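Local coordinates for protein catalase (Pseudomonas syringae, PDB 1M7S) that decomposes hydrogen peroxide into water and oxygen with the help of heme, protecting the cell from the toxic effects of the peroxide, at residues W253-Q258 and K285-M290. Residues are numbered along the deposited sequence; the frame is centred on the assembly and turned at random.
Sequences WDLYVQ and KKIGQM
Lys286 lays the start of its side chain over one face of the Tyr256 ring, with CB 4.0 Å from the ring centroid, a CH-pi contact. Tyrosine offers a broad aromatic face for lysine methylenes, and the long aliphatic run of Lys286 suits this place, since CB can cover the ring while CD goes on to lie 3.4 Å from Asp254 OD2. The ammonium itself does not meet the acid: NZ stays 5.4 Å from OD2, near enough for a favourable but probably modest attraction. Asp254 spends its other oxygen on Gln289, whose NE2 approaches OD1 at 2.9 Å on the syn side, though tilted somewhat from the carboxylate plane. Carboxylate and amide planes are nearly parallel, 15° apart. Gln289, whose amide can donate to a carboxylate at this partly exposed surface, reaches it because CG is anti to the backbone N (chi1 178°) and the chain runs on extended.

These four side chains share one face of an antiparallel pair, two neighbouring strands of the catalase beta-barrel, flanked by strand 205-214 beyond 253-258 and strand 55-64 beyond 285-290. The regular alternation breaks at a classic beta bulge, where Ile287 and Gly288 both stand opposite Leu255: Leu255 O accepts from Ile287 N at 2.7 Å, while Leu255 N gives its hydrogen to Gly288 O from above the carbonyl plane. Glycine readily adopts the nearly fully extended backbone there.

On the opposite, buried face from Tyr256, branched apolar side chains suit the setting: Ile287 CD1 touches both Leu255 CD2, at 3.7 Å, and Val257 CG1, at 3.6 Å. Trp253 and Met290 pair through two backbone bonds, and the indole NE1 is satisfied by Met188 O, while the Trp253 ring meets Phe108 edge-to-face.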
loop_
_atom_site.group_PDB
_atom_site.type_symbol
_atom_site.label_atom_id
_atom_site.label_comp_id
_atom_site.label_asym_id
_atom_site.label_seq_id
_atom_site.Cartn_x
_atom_site.Cartn_y
_atom_site.Cartn_z
ATOM N N TRP A 253 -22.334 24.478 20.808
ATOM C CA TRP A 253 -21.780 24.045 22.074
ATOM C C TRP A 253 -20.879 25.164 22.656
ATOM O O TRP A 253 -20.124 25.798 21.945
ATOM C CB TRP A 253 -20.896 22.820 21.898
ATOM C CG TRP A 253 -21.579 21.517 21.619
ATOM C CD1 TRP A 253 -21.834 20.503 22.495
ATOM C CD2 TRP A 253 -22.056 21.105 20.342
ATOM N NE1 TRP A 253 -22.485 19.468 21.821
ATOM C CE2 TRP A 253 -22.593 19.819 20.487
ATOM C CE3 TRP A 253 -22.036 21.689 19.054
ATOM C CZ2 TRP A 253 -23.138 19.118 19.419
ATOM C CZ3 TRP A 253 -22.608 21.007 18.001
ATOM C CH2 TRP A 253 -23.151 19.697 18.172
ATOM N N ASP A 254 -21.039 25.435 23.935
ATOM C CA ASP A 254 -20.184 26.366 24.663
ATOM C C ASP A 254 -18.973 25.571 25.159
ATOM O O ASP A 254 -19.155 24.443 25.660
ATOM C CB ASP A 254 -20.904 27.002 25.849
ATOM C CG ASP A 254 -21.704 28.249 25.413
ATOM O OD1 ASP A 254 -21.485 28.753 24.301
ATOM O OD2 ASP A 254 -22.559 28.687 26.210
ATOM N N LEU A 255 -17.787 26.130 24.971
ATOM C CA LEU A 255 -16.565 25.481 25.476
ATOM C C LEU A 255 -16.200 26.022 26.848
ATOM O O LEU A 255 -16.040 27.246 27.036
ATOM C CB LEU A 255 -15.402 25.728 24.498
ATOM C CG LEU A 255 -14.046 25.104 24.841
ATOM C CD1 LEU A 255 -14.203 23.563 24.924
ATOM C CD2 LEU A 255 -12.998 25.513 23.834
ATOM N N TYR A 256 -16.050 25.101 27.794
ATOM C CA TYR A 256 -15.592 25.407 29.133
ATOM C C TYR A 256 -14.249 24.758 29.490
ATOM O O TYR A 256 -13.944 23.634 29.040
ATOM C CB TYR A 256 -16.632 24.934 30.152
ATOM C CG TYR A 256 -17.916 25.706 30.187
ATOM C CD1 TYR A 256 -18.914 25.405 29.259
ATOM C CD2 TYR A 256 -18.161 26.705 31.133
ATOM C CE1 TYR A 256 -20.115 26.094 29.271
ATOM C CE2 TYR A 256 -19.358 27.410 31.146
ATOM C CZ TYR A 256 -20.313 27.102 30.202
ATOM O OH TYR A 256 -21.510 27.762 30.160
ATOM N N VAL A 257 -13.505 25.432 30.389
ATOM C CA VAL A 257 -12.259 24.855 30.913
ATOM C C VAL A 257 -12.281 24.732 32.439
ATOM O O VAL A 257 -12.947 25.522 33.120
ATOM C CB VAL A 257 -10.956 25.529 30.508
ATOM C CG1 VAL A 257 -10.728 25.381 28.989
ATOM C CG2 VAL A 257 -10.858 27.004 30.924
ATOM N N GLN A 258 -11.605 23.692 32.968
ATOM C CA GLN A 258 -11.387 23.475 34.391
ATOM C C GLN A 258 -9.878 23.581 34.540
ATOM O O GLN A 258 -9.155 23.026 33.686
ATOM C CB GLN A 258 -11.816 22.120 34.995
ATOM C CG GLN A 258 -13.313 22.015 35.193
ATOM C CD GLN A 258 -13.603 20.580 35.638
ATOM O OE1 GLN A 258 -13.332 19.687 34.822
ATOM N NE2 GLN A 258 -14.135 20.377 36.829
ATOM N N LYS A 285 -15.020 27.600 33.538
ATOM C CA LYS A 285 -15.046 28.935 32.972
ATOM C C LYS A 285 -15.309 28.850 31.463
ATOM O O LYS A 285 -14.635 28.107 30.766
ATOM C CB LYS A 285 -13.695 29.635 33.207
ATOM C CG LYS A 285 -13.448 30.885 32.372
ATOM C CD LYS A 285 -12.182 31.639 32.711
ATOM C CE LYS A 285 -12.190 32.972 31.926
ATOM N NZ LYS A 285 -11.187 33.930 32.484
ATOM N N LYS A 286 -16.324 29.575 30.982
ATOM C CA LYS A 286 -16.598 29.520 29.533
ATOM C C LYS A 286 -15.559 30.280 28.739
ATOM O O LYS A 286 -15.147 31.413 29.122
ATOM C CB LYS A 286 -17.991 30.114 29.268
ATOM C CG LYS A 286 -18.342 30.086 27.783
ATOM C CD LYS A 286 -19.843 30.212 27.574
ATOM C CE LYS A 286 -20.395 31.538 28.046
ATOM N NZ LYS A 286 -19.399 32.635 28.101
ATOM N N ILE A 287 -15.034 29.717 27.646
ATOM C CA ILE A 287 -14.020 30.378 26.858
ATOM C C ILE A 287 -14.366 30.568 25.387
ATOM O O ILE A 287 -13.538 31.163 24.659
ATOM C CB ILE A 287 -12.655 29.654 26.923
ATOM C CG1 ILE A 287 -12.709 28.201 26.391
ATOM C CG2 ILE A 287 -12.118 29.658 28.351
ATOM C CD1 ILE A 287 -11.271 27.669 26.221
ATOM N N GLY A 288 -15.550 30.133 24.969
ATOM C CA GLY A 288 -15.896 30.313 23.548
ATOM C C GLY A 288 -17.176 29.510 23.223
ATOM O O GLY A 288 -17.733 28.823 24.070
ATOM N N GLN A 289 -17.466 29.523 21.925
ATOM C CA GLN A 289 -18.693 28.883 21.429
ATOM C C GLN A 289 -18.454 28.393 20.014
ATOM O O GLN A 289 -17.842 29.062 19.178
ATOM C CB GLN A 289 -19.949 29.754 21.532
ATOM C CG GLN A 289 -21.211 29.086 20.973
ATOM C CD GLN A 289 -22.433 29.998 21.163
ATOM O OE1 GLN A 289 -22.831 30.596 20.156
ATOM N NE2 GLN A 289 -23.058 30.096 22.318
ATOM N N MET A 290 -18.952 27.150 19.777
ATOM C CA MET A 290 -18.795 26.579 18.428
ATOM C C MET A 290 -20.190 26.351 17.825
ATOM O O MET A 290 -21.121 25.966 18.521
ATOM C CB MET A 290 -18.019 25.250 18.517
ATOM C CG MET A 290 -17.917 24.539 17.162
ATOM S SD MET A 290 -16.756 23.126 17.216
ATOM C CE MET A 290 -17.525 22.122 18.445
#